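Local coordinates for translation initiation factor 4E (Ascaris suum, PDB 3M94), which binds the trimethylguanosine (m2,2,7G) cap of messenger RNA in a nematode, probably to bring capped transcripts to the translation initiation machinery, at residues Gly76-Val81 against Ser130-Asp135; Ile45-Gly50 against Leu91-Trp96; Leu5-Ala10 against Ile104-Glu109; Leu137-Asn142 against Lys178-Ile183; Glu109-Tyr114 against Asn142-Gln147. All coordinates share one frame; numbering follows the deposited sequence.

Interaction 1 of 5, residues Gly76-Val81 against Ser130-Asp135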
# COMPACT_ATOMS: atom_id res chain seq x y z
N GLY A 76 -9.25 -0.42 -11.74
CA GLY A 76 -7.93 0.01 -11.33
C GLY A 76 -6.87 -1.07 -11.41
O GLY A 76 -7.03 -2.07 -12.10
N GLY A 77 -5.78 -0.86 -10.69
CA GLY A 77 -4.67 -1.79 -10.71
C GLY A 77 -3.74 -1.49 -9.57
O GLY A 77 -4.09 -0.73 -8.66
N ARG A 78 -2.55 -2.07 -9.62
CA ARG A 78 -1.60 -1.92 -8.54
C ARG A 78 -0.16 -1.90 -9.04
O ARG A 78 0.19 -2.61 -9.99
CB ARG A 78 -1.77 -3.04 -7.52
CG ARG A 78 -1.30 -4.39 -8.02
CD ARG A 78 -1.48 -5.48 -7.01
NE ARG A 78 -0.87 -6.71 -7.50
CZ ARG A 78 -0.91 -7.88 -6.87
NH1 ARG A 78 -1.55 -8.00 -5.72
NH2 ARG A 78 -0.32 -8.93 -7.41
N TRP A 79 0.66 -1.08 -8.40
CA TRP A 79 2.11 -1.24 -8.48
C TRP A 79 2.47 -2.35 -7.50
O TRP A 79 2.08 -2.28 -6.33
CB TRP A 79 2.81 0.05 -8.10
CG TRP A 79 2.88 1.01 -9.25
CD1 TRP A 79 2.13 2.13 -9.43
CD2 TRP A 79 3.73 0.90 -10.40
NE1 TRP A 79 2.47 2.74 -10.61
CE2 TRP A 79 3.44 1.99 -11.23
CE3 TRP A 79 4.71 -0.02 -10.80
CZ2 TRP A 79 4.10 2.20 -12.44
CZ3 TRP A 79 5.36 0.18 -12.00
CH2 TRP A 79 5.06 1.28 -12.80
N LEU A 80 3.21 -3.35 -7.97
CA LEU A 80 3.60 -4.50 -7.16
C LEU A 80 5.10 -4.49 -6.88
O LEU A 80 5.91 -4.36 -7.80
CB LEU A 80 3.20 -5.81 -7.84
CG LEU A 80 3.65 -7.13 -7.21
CD1 LEU A 80 2.96 -7.39 -5.86
CD2 LEU A 80 3.40 -8.32 -8.17
N VAL A 81 5.46 -4.60 -5.60
CA VAL A 81 6.86 -4.73 -5.18
C VAL A 81 6.99 -6.11 -4.51
O VAL A 81 6.37 -6.34 -3.47
CB VAL A 81 7.26 -3.67 -4.13
CG1 VAL A 81 8.76 -3.71 -3.87
CG2 VAL A 81 6.81 -2.26 -4.53
N SER A 130 2.16 -3.50 -2.20
CA SER A 130 1.50 -2.98 -3.39
C SER A 130 0.83 -1.62 -3.15
O SER A 130 0.40 -1.33 -2.03
CB SER A 130 0.42 -3.94 -3.87
OG SER A 130 1.01 -5.11 -4.38
N LEU A 131 0.72 -0.83 -4.21
CA LEU A 131 -0.01 0.44 -4.13
C LEU A 131 -1.13 0.39 -5.17
O LEU A 131 -0.85 0.29 -6.36
CB LEU A 131 0.92 1.64 -4.36
CG LEU A 131 0.33 3.07 -4.35
CD1 LEU A 131 -0.37 3.40 -3.04
CD2 LEU A 131 1.42 4.11 -4.64
N TRP A 132 -2.37 0.46 -4.70
CA TRP A 132 -3.57 0.37 -5.55
C TRP A 132 -4.02 1.75 -6.04
O TRP A 132 -4.16 2.68 -5.24
CB TRP A 132 -4.73 -0.28 -4.79
CG TRP A 132 -4.60 -1.75 -4.51
CD1 TRP A 132 -3.45 -2.47 -4.36
CD2 TRP A 132 -5.67 -2.67 -4.28
NE1 TRP A 132 -3.73 -3.78 -4.09
CE2 TRP A 132 -5.09 -3.94 -4.03
CE3 TRP A 132 -7.07 -2.56 -4.30
CZ2 TRP A 132 -5.85 -5.08 -3.78
CZ3 TRP A 132 -7.83 -3.70 -4.05
CH2 TRP A 132 -7.22 -4.94 -3.79
N THR A 133 -4.26 1.85 -7.35
CA THR A 133 -4.76 3.08 -7.98
C THR A 133 -6.12 2.81 -8.66
O THR A 133 -6.45 1.65 -8.94
CB THR A 133 -3.76 3.66 -9.01
OG1 THR A 133 -3.66 2.78 -10.14
CG2 THR A 133 -2.39 3.80 -8.37
N ARG A 134 -6.88 3.86 -8.93
CA ARG A 134 -8.28 3.67 -9.36
C ARG A 134 -8.50 3.47 -10.86
O ARG A 134 -9.56 3.01 -11.25
CB ARG A 134 -9.22 4.74 -8.76
CG ARG A 134 -9.02 6.16 -9.23
CD ARG A 134 -10.18 7.06 -8.76
NE ARG A 134 -10.10 7.40 -7.33
CZ ARG A 134 -10.89 6.89 -6.38
NH1 ARG A 134 -10.73 7.26 -5.11
NH2 ARG A 134 -11.85 6.02 -6.68
N ASP A 135 -7.51 3.79 -11.69
CA ASP A 135 -7.65 3.67 -13.14
C ASP A 135 -6.42 3.05 -13.81
O ASP A 135 -5.37 3.69 -13.92
CB ASP A 135 -8.01 5.02 -13.77
CG ASP A 135 -8.38 4.91 -15.26
OD1 ASP A 135 -8.17 3.84 -15.89
OD2 ASP A 135 -8.89 5.91 -15.80
O HOH W 1 -2.15 -6.14 -3.48
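Arg-78 lays its CB against the indole of Trp-132, 3.6 Å from CD1, where the two residues form a non-hydrogen-bonded pair of adjacent antiparallel strands. CG of Arg-78 lies between its own backbone N and carbonyl carbon (chi1 71°); from there the chain runs extended, bringing CD to 3.6 Å from Ser-130 OG. Leu-80 CD1 sits over one face of the Arg-78 guanidinium, offset toward its rim, and also approaches Ser-130 OG at 3.3 Å. A single water links the polar ends: it accepts from Arg-78 NH1 at 3.0 Å and, in the plane of the indole, from Trp-132 NE1 at 2.9 Å. Arg-78 NH2 has a salt bridge of its own with Glu-164. On the other face of the sheet Trp-79 and Leu-131 come together with their CB atoms 4.5 Å apart, both packed on Ile-145 of helix 139-153. The backbones of Gly-77 and Thr-133, and likewise of Trp-79 and Leu-131, exchange hydrogen bonds in both directions. Alternation of this kind, with one face packed on helices and Trp-132 on the other about 4 Å from the bound cap compound, is characteristic of the curved antiparallel sheet of eIF4E.

Interaction 2 of 5, residues Ile45-Gly50 against Leu91-Trp96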
# COMPACT_ATOMS: atom_id res chain seq x y z
N ILE A 45 0.54 -1.65 17.00
CA ILE A 45 0.17 -2.83 16.21
C ILE A 45 1.42 -3.60 15.78
O ILE A 45 2.51 -3.04 15.67
CB ILE A 45 -0.72 -2.52 14.96
CG1 ILE A 45 0.12 -1.79 13.89
CG2 ILE A 45 -1.97 -1.74 15.34
CD1 ILE A 45 -0.66 -1.31 12.69
N GLN A 46 1.24 -4.88 15.50
CA GLN A 46 2.37 -5.76 15.17
C GLN A 46 3.04 -5.38 13.85
O GLN A 46 2.38 -5.02 12.89
CB GLN A 46 1.86 -7.20 15.10
CG GLN A 46 2.93 -8.26 15.06
CD GLN A 46 2.36 -9.67 15.11
OE1 GLN A 46 1.14 -9.87 15.03
NE2 GLN A 46 3.25 -10.66 15.24
N ALA A 47 4.37 -5.47 13.83
CA ALA A 47 5.15 -5.20 12.62
C ALA A 47 4.72 -6.18 11.53
O ALA A 47 4.33 -7.33 11.83
CB ALA A 47 6.64 -5.33 12.91
N ALA A 48 4.74 -5.72 10.28
CA ALA A 48 4.36 -6.56 9.15
C ALA A 48 5.18 -7.86 9.17
O ALA A 48 4.62 -8.95 9.03
CB ALA A 48 4.55 -5.82 7.82
N SER A 49 6.48 -7.72 9.39
CA SER A 49 7.42 -8.85 9.36
C SER A 49 7.08 -9.90 10.40
O SER A 49 7.46 -11.05 10.25
CB SER A 49 8.86 -8.37 9.58
OG SER A 49 8.97 -7.57 10.75
N GLY A 50 6.35 -9.49 11.44
CA GLY A 50 5.95 -10.38 12.52
C GLY A 50 4.69 -11.18 12.25
O GLY A 50 4.36 -12.08 13.01
N LEU A 91 13.95 -5.39 4.70
CA LEU A 91 13.18 -4.53 3.79
C LEU A 91 11.67 -4.46 4.07
O LEU A 91 11.05 -3.43 3.82
CB LEU A 91 13.42 -4.91 2.32
CG LEU A 91 14.83 -4.81 1.73
CD1 LEU A 91 14.87 -5.40 0.30
CD2 LEU A 91 15.36 -3.38 1.74
N LEU A 92 11.06 -5.55 4.55
CA LEU A 92 9.60 -5.60 4.66
C LEU A 92 8.97 -4.42 5.45
O LEU A 92 8.17 -3.65 4.88
CB LEU A 92 9.10 -6.95 5.18
CG LEU A 92 7.58 -7.10 5.06
CD1 LEU A 92 7.15 -6.97 3.58
CD2 LEU A 92 7.07 -8.40 5.66
N ASP A 93 9.36 -4.26 6.71
CA ASP A 93 8.82 -3.17 7.55
C ASP A 93 9.18 -1.77 7.06
O ASP A 93 8.35 -0.86 7.14
CB ASP A 93 9.24 -3.33 9.01
CG ASP A 93 8.73 -4.61 9.63
OD1 ASP A 93 7.74 -5.19 9.10
OD2 ASP A 93 9.33 -5.05 10.63
N HIS A 94 10.40 -1.62 6.57
CA HIS A 94 10.85 -0.35 6.00
C HIS A 94 10.00 0.04 4.78
O HIS A 94 9.48 1.14 4.72
CB HIS A 94 12.34 -0.43 5.64
CG HIS A 94 12.91 0.85 5.10
ND1 HIS A 94 13.32 1.88 5.92
CD2 HIS A 94 13.16 1.25 3.83
CE1 HIS A 94 13.78 2.87 5.17
NE2 HIS A 94 13.69 2.51 3.90
N TYR A 95 9.87 -0.89 3.83
CA TYR A 95 9.04 -0.66 2.64
C TYR A 95 7.60 -0.25 3.00
O TYR A 95 7.10 0.75 2.50
CB TYR A 95 9.03 -1.90 1.75
CG TYR A 95 10.23 -2.06 0.81
CD1 TYR A 95 10.26 -3.11 -0.11
CD2 TYR A 95 11.31 -1.17 0.82
CE1 TYR A 95 11.35 -3.28 -1.00
CE2 TYR A 95 12.40 -1.32 -0.07
CZ TYR A 95 12.41 -2.39 -0.97
OH TYR A 95 13.46 -2.56 -1.85
N TRP A 96 6.96 -1.03 3.88
CA TRP A 96 5.59 -0.78 4.32
C TRP A 96 5.41 0.58 4.98
O TRP A 96 4.55 1.35 4.58
CB TRP A 96 5.11 -1.90 5.24
CG TRP A 96 3.70 -1.77 5.78
CD1 TRP A 96 3.34 -1.76 7.07
CD2 TRP A 96 2.48 -1.66 5.01
NE1 TRP A 96 1.97 -1.65 7.18
CE2 TRP A 96 1.42 -1.60 5.93
CE3 TRP A 96 2.19 -1.60 3.64
CZ2 TRP A 96 0.08 -1.47 5.53
CZ3 TRP A 96 0.86 -1.51 3.24
CH2 TRP A 96 -0.18 -1.44 4.19
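Ser-49 and Asp-93 carry the polar half of this contact, the carboxylate gripping both the backbone and the side chain of one residue. Asp-93 OD1 takes the N-H of Ser-49 at 2.8 Å through its syn lone pair, with an angle of 153° at the hydrogen. The hydroxyl of Ser-49 donates to OD2 in a short bond, OG to OD2 2.5 Å, also on the syn side but 23° out of the carboxylate plane. OG stands between the backbone N and carbonyl carbon of Ser-49 (chi1 53°), which puts it alongside its own N-H, facing the same carboxylate. Two donors on one group would be expected to stabilise its charged form. Ala-47 CB lies 3.5 Å from Asp-93 OD2.

Apolar contacts form a second group. Leu-92 CD2 lies 3.7 Å from Ser-49 CA and 4.2 Å from Ala-48 CB. Ala-48 CB also lies 4.3 Å from Trp-96 CD1.

Beyond the loop, Leu-92 and Trp-96 pack on Val-120 of strand 115-121, and Arg-88 bonds to Ser-49 O. The arrangement is that of a loop pinned to helix 88-104, one of the helices that back the sheet in the eIF4E fold.

Interaction 3 of 5, residues Leu5-Ala10 against Ile104-Glu109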
# COMPACT_ATOMS: atom_id res chain seq x y z
N LEU A 5 -4.68 15.29 8.58
CA LEU A 5 -4.31 14.69 7.29
C LEU A 5 -5.29 15.19 6.26
O LEU A 5 -6.40 15.62 6.61
CB LEU A 5 -4.34 13.16 7.36
CG LEU A 5 -3.38 12.49 8.34
CD1 LEU A 5 -3.65 10.98 8.41
CD2 LEU A 5 -1.92 12.77 7.97
N GLN A 6 -4.90 15.15 4.99
CA GLN A 6 -5.77 15.61 3.93
C GLN A 6 -7.08 14.82 3.88
O GLN A 6 -8.13 15.38 3.60
CB GLN A 6 -5.06 15.56 2.58
CG GLN A 6 -5.89 16.10 1.42
CD GLN A 6 -5.11 16.18 0.14
OE1 GLN A 6 -3.99 16.70 0.11
NE2 GLN A 6 -5.69 15.68 -0.93
N CYS A 7 -7.01 13.52 4.15
CA CYS A 7 -8.24 12.74 4.25
C CYS A 7 -8.19 11.67 5.34
O CYS A 7 -7.18 11.51 6.01
CB CYS A 7 -8.61 12.14 2.89
SG CYS A 7 -7.40 10.96 2.28
N HIS A 8 -9.31 10.99 5.52
CA HIS A 8 -9.41 9.90 6.49
C HIS A 8 -8.89 8.63 5.84
O HIS A 8 -9.18 8.35 4.66
CB HIS A 8 -10.87 9.67 6.87
CG HIS A 8 -11.47 10.74 7.72
ND1 HIS A 8 -11.59 12.05 7.30
CD2 HIS A 8 -12.01 10.69 8.96
CE1 HIS A 8 -12.18 12.76 8.24
NE2 HIS A 8 -12.43 11.96 9.26
N TRP A 9 -8.14 7.85 6.62
CA TRP A 9 -7.59 6.58 6.18
C TRP A 9 -8.03 5.50 7.15
O TRP A 9 -8.04 5.71 8.37
CB TRP A 9 -6.05 6.65 6.16
CG TRP A 9 -5.51 7.63 5.16
CD1 TRP A 9 -5.25 8.96 5.38
CD2 TRP A 9 -5.19 7.37 3.78
NE1 TRP A 9 -4.76 9.54 4.22
CE2 TRP A 9 -4.72 8.59 3.23
CE3 TRP A 9 -5.24 6.22 2.97
CZ2 TRP A 9 -4.31 8.70 1.89
CZ3 TRP A 9 -4.82 6.33 1.64
CH2 TRP A 9 -4.37 7.57 1.11
N ALA A 10 -8.35 4.32 6.62
CA ALA A 10 -8.68 3.17 7.48
C ALA A 10 -7.62 2.07 7.35
O ALA A 10 -7.19 1.73 6.25
CB ALA A 10 -10.04 2.63 7.16
N ILE A 104 -0.23 8.92 3.32
CA ILE A 104 -0.91 9.84 4.23
C ILE A 104 -0.36 11.27 4.16
O ILE A 104 -1.08 12.23 4.40
CB ILE A 104 -0.92 9.33 5.68
CG1 ILE A 104 0.47 9.44 6.34
CG2 ILE A 104 -1.50 7.87 5.74
CD1 ILE A 104 0.45 9.04 7.81
N GLY A 105 0.92 11.40 3.83
CA GLY A 105 1.58 12.69 3.72
C GLY A 105 1.39 13.29 2.34
O GLY A 105 1.95 14.32 2.05
N GLU A 106 0.59 12.63 1.50
CA GLU A 106 0.20 13.12 0.17
C GLU A 106 1.41 13.46 -0.70
O GLU A 106 1.54 14.55 -1.20
CB GLU A 106 -0.79 14.30 0.28
CG GLU A 106 -2.05 13.95 1.07
CD GLU A 106 -3.05 13.14 0.26
OE1 GLU A 106 -2.90 13.16 -0.99
OE2 GLU A 106 -3.97 12.51 0.85
N GLN A 107 2.30 12.48 -0.85
CA GLN A 107 3.58 12.68 -1.52
C GLN A 107 3.49 12.37 -3.00
O GLN A 107 4.49 12.43 -3.69
CB GLN A 107 4.65 11.80 -0.87
CG GLN A 107 5.02 12.24 0.53
CD GLN A 107 5.69 13.59 0.52
OE1 GLN A 107 6.78 13.75 -0.03
NE2 GLN A 107 5.04 14.58 1.12
N PHE A 108 2.30 12.04 -3.49
CA PHE A 108 2.18 11.74 -4.91
C PHE A 108 1.71 12.90 -5.80
O PHE A 108 1.09 12.68 -6.83
CB PHE A 108 1.40 10.43 -5.12
CG PHE A 108 2.06 9.25 -4.48
CD1 PHE A 108 1.84 8.95 -3.13
CD2 PHE A 108 2.95 8.45 -5.21
CE1 PHE A 108 2.48 7.85 -2.52
CE2 PHE A 108 3.59 7.35 -4.62
CZ PHE A 108 3.36 7.06 -3.28
N GLU A 109 2.01 14.13 -5.38
CA GLU A 109 1.86 15.33 -6.22
C GLU A 109 0.40 15.57 -6.64
O GLU A 109 -0.49 15.58 -5.80
CB GLU A 109 2.82 15.25 -7.43
CG GLU A 109 4.30 15.22 -6.99
CD GLU A 109 5.29 14.82 -8.10
OE1 GLU A 109 4.89 14.55 -9.25
OE2 GLU A 109 6.50 14.76 -7.80
O HOH W 2 -1.98 14.84 4.67
O HOH W 3 -3.94 12.14 3.60
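Glu-106 turns its side chain across that of Gln-6, and each atom from CB outward meets something of the 5-10 segment. Its CB is 4.0 Å from Gln-6 OE1. CG comes closer, 3.5 Å from that oxygen, and from here the chain bends (chi2 -78°), bringing CD over the amide, 3.7 Å from Gln-6 CD. Carboxylate and amide planes are only 14° apart and stacked, although the two side chains cross at about a right angle. At the tip OE1 lies 3.8 Å from Gln-6 NE2, while OE2 lies at the edge of the Trp-9 ring, near its plane, 4.0 Å from CZ2. OE2 also accepts from a water at 2.8 Å; this water in turn accepts from Trp-9 NE1 in the plane of the indole and donates to Ile-104 O, with a further weak bond from Cys-7 N, so four polar groups share it. Over one face of the same indole, Ile-104 CG2 makes a CH-pi contact 3.9 Å from the five-membered ring centroid. Gln-6 OE1 bonds to the backbone of a bound peptide.

Glu-106, with positive phi, is the C-prime residue of the Schellman motif ending helix 88-104. Through Ile-104 against Leu-5 and Trp-9 the helix terminus abuts strand 4-14, Trp-9 and Ile-104 also packing on Leu-59 of strand 56-61.

Interaction 4 of 5, residues Leu137-Asn142 against Lys178-Ile183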
# COMPACT_ATOMS: atom_id res chain seq x y z
N LEU A 137 -5.89 2.43 -16.91
CA LEU A 137 -5.57 2.96 -18.25
C LEU A 137 -4.91 4.35 -18.23
O LEU A 137 -4.48 4.84 -19.26
CB LEU A 137 -6.81 2.98 -19.16
CG LEU A 137 -7.63 1.71 -19.43
CD1 LEU A 137 -8.72 2.02 -20.45
CD2 LEU A 137 -6.78 0.50 -19.89
N LYS A 138 -4.84 4.97 -17.05
CA LYS A 138 -4.18 6.26 -16.90
C LYS A 138 -2.67 6.07 -16.81
O LYS A 138 -2.08 6.24 -15.74
CB LYS A 138 -4.71 6.99 -15.67
CG LYS A 138 -6.03 7.71 -15.88
CD LYS A 138 -5.85 9.13 -16.38
CE LYS A 138 -7.16 9.91 -16.34
NZ LYS A 138 -7.16 11.05 -17.29
N ASP A 139 -2.06 5.72 -17.95
CA ASP A 139 -0.64 5.36 -18.03
C ASP A 139 0.33 6.44 -17.52
O ASP A 139 1.28 6.12 -16.77
CB ASP A 139 -0.27 4.98 -19.46
CG ASP A 139 -0.86 3.64 -19.89
OD1 ASP A 139 -1.24 2.82 -19.02
OD2 ASP A 139 -0.94 3.41 -21.11
N ASP A 140 0.10 7.68 -17.93
CA ASP A 140 0.95 8.81 -17.51
C ASP A 140 0.93 8.98 -15.98
O ASP A 140 1.98 9.12 -15.35
CB ASP A 140 0.53 10.11 -18.21
CG ASP A 140 0.52 9.99 -19.73
OD1 ASP A 140 0.08 8.94 -20.26
OD2 ASP A 140 0.92 10.96 -20.41
N VAL A 141 -0.27 8.93 -15.41
CA VAL A 141 -0.48 9.07 -13.98
C VAL A 141 0.15 7.88 -13.22
O VAL A 141 0.87 8.06 -12.24
CB VAL A 141 -2.00 9.20 -13.67
CG1 VAL A 141 -2.33 8.89 -12.20
CG2 VAL A 141 -2.53 10.58 -14.10
N ASN A 142 -0.13 6.67 -13.70
CA ASN A 142 0.43 5.46 -13.10
C ASN A 142 1.95 5.40 -13.15
O ASN A 142 2.58 5.07 -12.15
CB ASN A 142 -0.23 4.21 -13.72
CG ASN A 142 -1.67 4.04 -13.24
OD1 ASN A 142 -2.00 4.36 -12.10
ND2 ASN A 142 -2.53 3.56 -14.12
N LYS A 178 0.26 -9.76 -19.33
CA LYS A 178 1.50 -9.00 -19.16
C LYS A 178 1.25 -7.74 -18.31
O LYS A 178 0.16 -7.19 -18.33
CB LYS A 178 2.05 -8.60 -20.53
N PRO A 179 2.27 -7.28 -17.56
CA PRO A 179 2.07 -5.98 -16.91
C PRO A 179 1.99 -4.81 -17.92
O PRO A 179 2.64 -4.84 -18.97
CB PRO A 179 3.28 -5.83 -15.99
CG PRO A 179 4.25 -6.86 -16.41
CD PRO A 179 3.49 -7.96 -17.09
N ARG A 180 1.19 -3.81 -17.59
CA ARG A 180 1.04 -2.60 -18.39
C ARG A 180 2.31 -1.72 -18.40
O ARG A 180 2.62 -1.09 -19.42
CB ARG A 180 -0.12 -1.79 -17.83
CG ARG A 180 -0.64 -0.73 -18.74
CD ARG A 180 -2.02 -1.07 -19.18
NE ARG A 180 -2.65 0.07 -19.83
CZ ARG A 180 -2.84 0.18 -21.14
NH1 ARG A 180 -2.45 -0.80 -21.94
NH2 ARG A 180 -3.42 1.26 -21.64
N ILE A 181 2.99 -1.66 -17.27
CA ILE A 181 4.17 -0.81 -17.09
C ILE A 181 5.20 -1.54 -16.22
O ILE A 181 4.83 -2.22 -15.28
CB ILE A 181 3.81 0.53 -16.38
CG1 ILE A 181 2.52 1.15 -16.96
CG2 ILE A 181 4.98 1.50 -16.47
CD1 ILE A 181 1.95 2.31 -16.15
N VAL A 182 6.47 -1.40 -16.56
CA VAL A 182 7.56 -1.91 -15.73
C VAL A 182 8.60 -0.80 -15.55
O VAL A 182 8.85 -0.04 -16.47
CB VAL A 182 8.24 -3.15 -16.37
CG1 VAL A 182 9.34 -3.72 -15.44
CG2 VAL A 182 7.21 -4.23 -16.73
N ILE A 183 9.18 -0.71 -14.36
CA ILE A 183 10.26 0.23 -14.08
C ILE A 183 11.34 -0.55 -13.34
O ILE A 183 11.06 -1.12 -12.29
CB ILE A 183 9.83 1.42 -13.16
CG1 ILE A 183 8.58 2.13 -13.68
CG2 ILE A 183 10.99 2.41 -12.98
CD1 ILE A 183 8.01 3.17 -12.69
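Arg-180 and Asp-139 bury the most surface here, meeting through a salt bridge in which OD1 of Asp-139 lies 3.2 Å from NE of Arg-180. The two side chains cross at about a right angle, and their carboxylate and guanidinium planes are 50° apart. The Arg-180 chain bends at chi2 (113°), which places CD. Asp-139 OD2 comes over one face of the guanidinium, 3.3 Å from NH2, whereas Leu-137 CD2 lies over the opposite face, 3.9 Å from NH2; the cation is therefore sandwiched between a charge and a methyl group.

Ile-181 supplies the apolar share. Its CD1 rests 3.8 Å from Asn-142 CB and 3.9 Å from Asp-139 O, on the first turn of helix 139-153. Consecutive residues Arg-180 and Ile-181 both face Tyr-163 in a classic beta bulge, and both direct their side chains toward the helix.

With no hydrogen bond between the segments, the attraction between Asp-139 and Arg-180 is probably electrostatic more than directional, with Ile-181 adding apolar packing; a negative group at the helix start would probably also suit the helix dipole.

Interaction 5 of 5, residues Glu109-Tyr114 against Asn142-Gln147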
# COMPACT_ATOMS: atom_id res chain seq x y z
N GLU A 109 2.01 14.13 -5.38
CA GLU A 109 1.86 15.33 -6.22
C GLU A 109 0.40 15.57 -6.64
O GLU A 109 -0.49 15.58 -5.80
CB GLU A 109 2.82 15.25 -7.43
CG GLU A 109 4.30 15.22 -6.99
CD GLU A 109 5.29 14.82 -8.10
OE1 GLU A 109 4.89 14.55 -9.25
OE2 GLU A 109 6.50 14.76 -7.80
N ASP A 110 0.13 15.75 -7.93
CA ASP A 110 -1.25 16.01 -8.35
C ASP A 110 -1.99 14.72 -8.70
O ASP A 110 -3.04 14.76 -9.35
CB ASP A 110 -1.30 17.04 -9.51
CG ASP A 110 -0.15 16.90 -10.48
OD1 ASP A 110 0.68 15.99 -10.32
OD2 ASP A 110 -0.06 17.71 -11.42
N ASN A 111 -1.46 13.59 -8.25
CA ASN A 111 -1.97 12.30 -8.63
C ASN A 111 -2.67 11.59 -7.45
O ASN A 111 -3.16 10.46 -7.60
CB ASN A 111 -0.83 11.44 -9.20
CG ASN A 111 -0.27 12.01 -10.50
OD1 ASN A 111 -1.01 12.35 -11.42
ND2 ASN A 111 1.06 12.12 -10.58
N GLY A 112 -2.72 12.27 -6.31
CA GLY A 112 -3.24 11.69 -5.08
C GLY A 112 -4.68 11.23 -5.16
O GLY A 112 -5.05 10.28 -4.47
N GLU A 113 -5.49 11.89 -5.98
CA GLU A 113 -6.87 11.45 -6.24
C GLU A 113 -6.95 10.04 -6.86
O GLU A 113 -7.98 9.38 -6.77
CB GLU A 113 -7.64 12.47 -7.10
CG GLU A 113 -6.99 12.82 -8.45
CD GLU A 113 -6.11 14.07 -8.40
OE1 GLU A 113 -5.29 14.22 -7.45
OE2 GLU A 113 -6.27 14.91 -9.32
N TYR A 114 -5.87 9.57 -7.48
CA TYR A 114 -5.87 8.25 -8.11
C TYR A 114 -5.46 7.11 -7.18
O TYR A 114 -5.64 5.94 -7.50
CB TYR A 114 -5.01 8.26 -9.37
CG TYR A 114 -5.64 9.10 -10.45
CD1 TYR A 114 -6.61 8.55 -11.29
CD2 TYR A 114 -5.28 10.44 -10.62
CE1 TYR A 114 -7.20 9.32 -12.29
CE2 TYR A 114 -5.86 11.21 -11.61
CZ TYR A 114 -6.82 10.65 -12.44
OH TYR A 114 -7.41 11.40 -13.41
N ASN A 142 -0.13 6.67 -13.70
CA ASN A 142 0.43 5.46 -13.10
C ASN A 142 1.95 5.40 -13.15
O ASN A 142 2.58 5.07 -12.15
CB ASN A 142 -0.23 4.21 -13.72
CG ASN A 142 -1.67 4.04 -13.24
OD1 ASN A 142 -2.00 4.36 -12.10
ND2 ASN A 142 -2.53 3.56 -14.12
N LEU A 143 2.54 5.78 -14.28
CA LEU A 143 3.99 5.77 -14.41
C LEU A 143 4.56 6.69 -13.35
O LEU A 143 5.52 6.34 -12.68
CB LEU A 143 4.46 6.19 -15.81
CG LEU A 143 5.98 6.33 -16.06
CD1 LEU A 143 6.73 5.02 -15.82
CD2 LEU A 143 6.30 6.89 -17.48
N ARG A 144 3.94 7.85 -13.20
CA ARG A 144 4.45 8.85 -12.28
C ARG A 144 4.37 8.37 -10.83
O ARG A 144 5.32 8.51 -10.06
CB ARG A 144 3.73 10.19 -12.45
CG ARG A 144 4.35 11.30 -11.61
CD ARG A 144 5.85 11.35 -11.85
NE ARG A 144 6.51 12.42 -11.10
CZ ARG A 144 7.77 12.36 -10.69
NH1 ARG A 144 8.51 11.29 -10.94
NH2 ARG A 144 8.30 13.38 -10.03
N ILE A 145 3.23 7.79 -10.48
CA ILE A 145 3.06 7.21 -9.16
C ILE A 145 4.16 6.16 -8.89
O ILE A 145 4.73 6.12 -7.81
CB ILE A 145 1.65 6.63 -9.00
CG1 ILE A 145 0.63 7.77 -8.91
CG2 ILE A 145 1.56 5.75 -7.76
CD1 ILE A 145 -0.82 7.34 -8.97
N GLY A 146 4.46 5.35 -9.89
CA GLY A 146 5.47 4.31 -9.77
C GLY A 146 6.85 4.87 -9.57
O GLY A 146 7.63 4.33 -8.79
N GLN A 147 7.17 5.96 -10.28
CA GLN A 147 8.49 6.56 -10.16
C GLN A 147 8.69 7.09 -8.74
O GLN A 147 9.73 6.87 -8.14
CB GLN A 147 8.72 7.64 -11.24
CG GLN A 147 8.69 7.11 -12.69
CD GLN A 147 8.59 8.21 -13.78
OE1 GLN A 147 8.04 9.29 -13.56
NE2 GLN A 147 9.13 7.92 -14.96
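The carboxylate of Glu-109 and the guanidinium of Arg-144 approach with their planes 50° apart. Arg-144 NE donates to Glu-109 OE1 at 3.3 Å, meeting it on the syn side but out of the carboxylate plane, while NH2 makes a weak bond to OE2 at 3.2 Å. Together they form a two-pronged but twisted salt bridge. The amide of Asn-111 is turned almost perpendicular to the guanidinium, at 88°, and its ND2 touches the aliphatic part of Arg-144, 3.5 Å from CG. At the edge of the Tyr-114 ring, in its plane, lies Asn-111 O.

Arg-144 has CG anti to its backbone N (chi1 -174°) and then bends at chi2, passing Asn-111 on the way to Glu-109. Its NH1 is further engaged, weakly, by Gln-147 OE1 one turn along the helix.

Next along the helix, Ile-145 packs on the turn: CG1 lies 4.0 Å from Asn-111 CB, and CD1 is 4.3 Å from Tyr-114 CB. Ile-145 also packs on Phe-108, Leu-131 and Thr-133. Helix 139-153 thus packs on both the loop leading into strand 115-121 and, through Ile-145, strand 127-133 of the sheet.

In the fold
The five contacts join strands, loops and helices around one antiparallel sheet. Interactions 1, 4 and 5 cluster, their centres 10 to 11 Å apart, and meet around helix 139-153: interactions 4 and 5 share Asn-142, whose O bonds to Trp-79 NE1 of interaction 1. Interaction 3 lies about 13 Å, centre to centre, from interaction 5, sharing Glu-109 and touching it through Phe-108 and Ile-145. Interaction 2 stands farther off, its centre about 19 Å from that of interaction 1, which it meets through Tyr-95 and Val-81. Along the chain, interactions 2, 3 and 5 each alternate with interaction 1, whereas interaction 4 follows it in series. Segments distant in sequence are thereby interlocked around the sheet of this cap-binding fold.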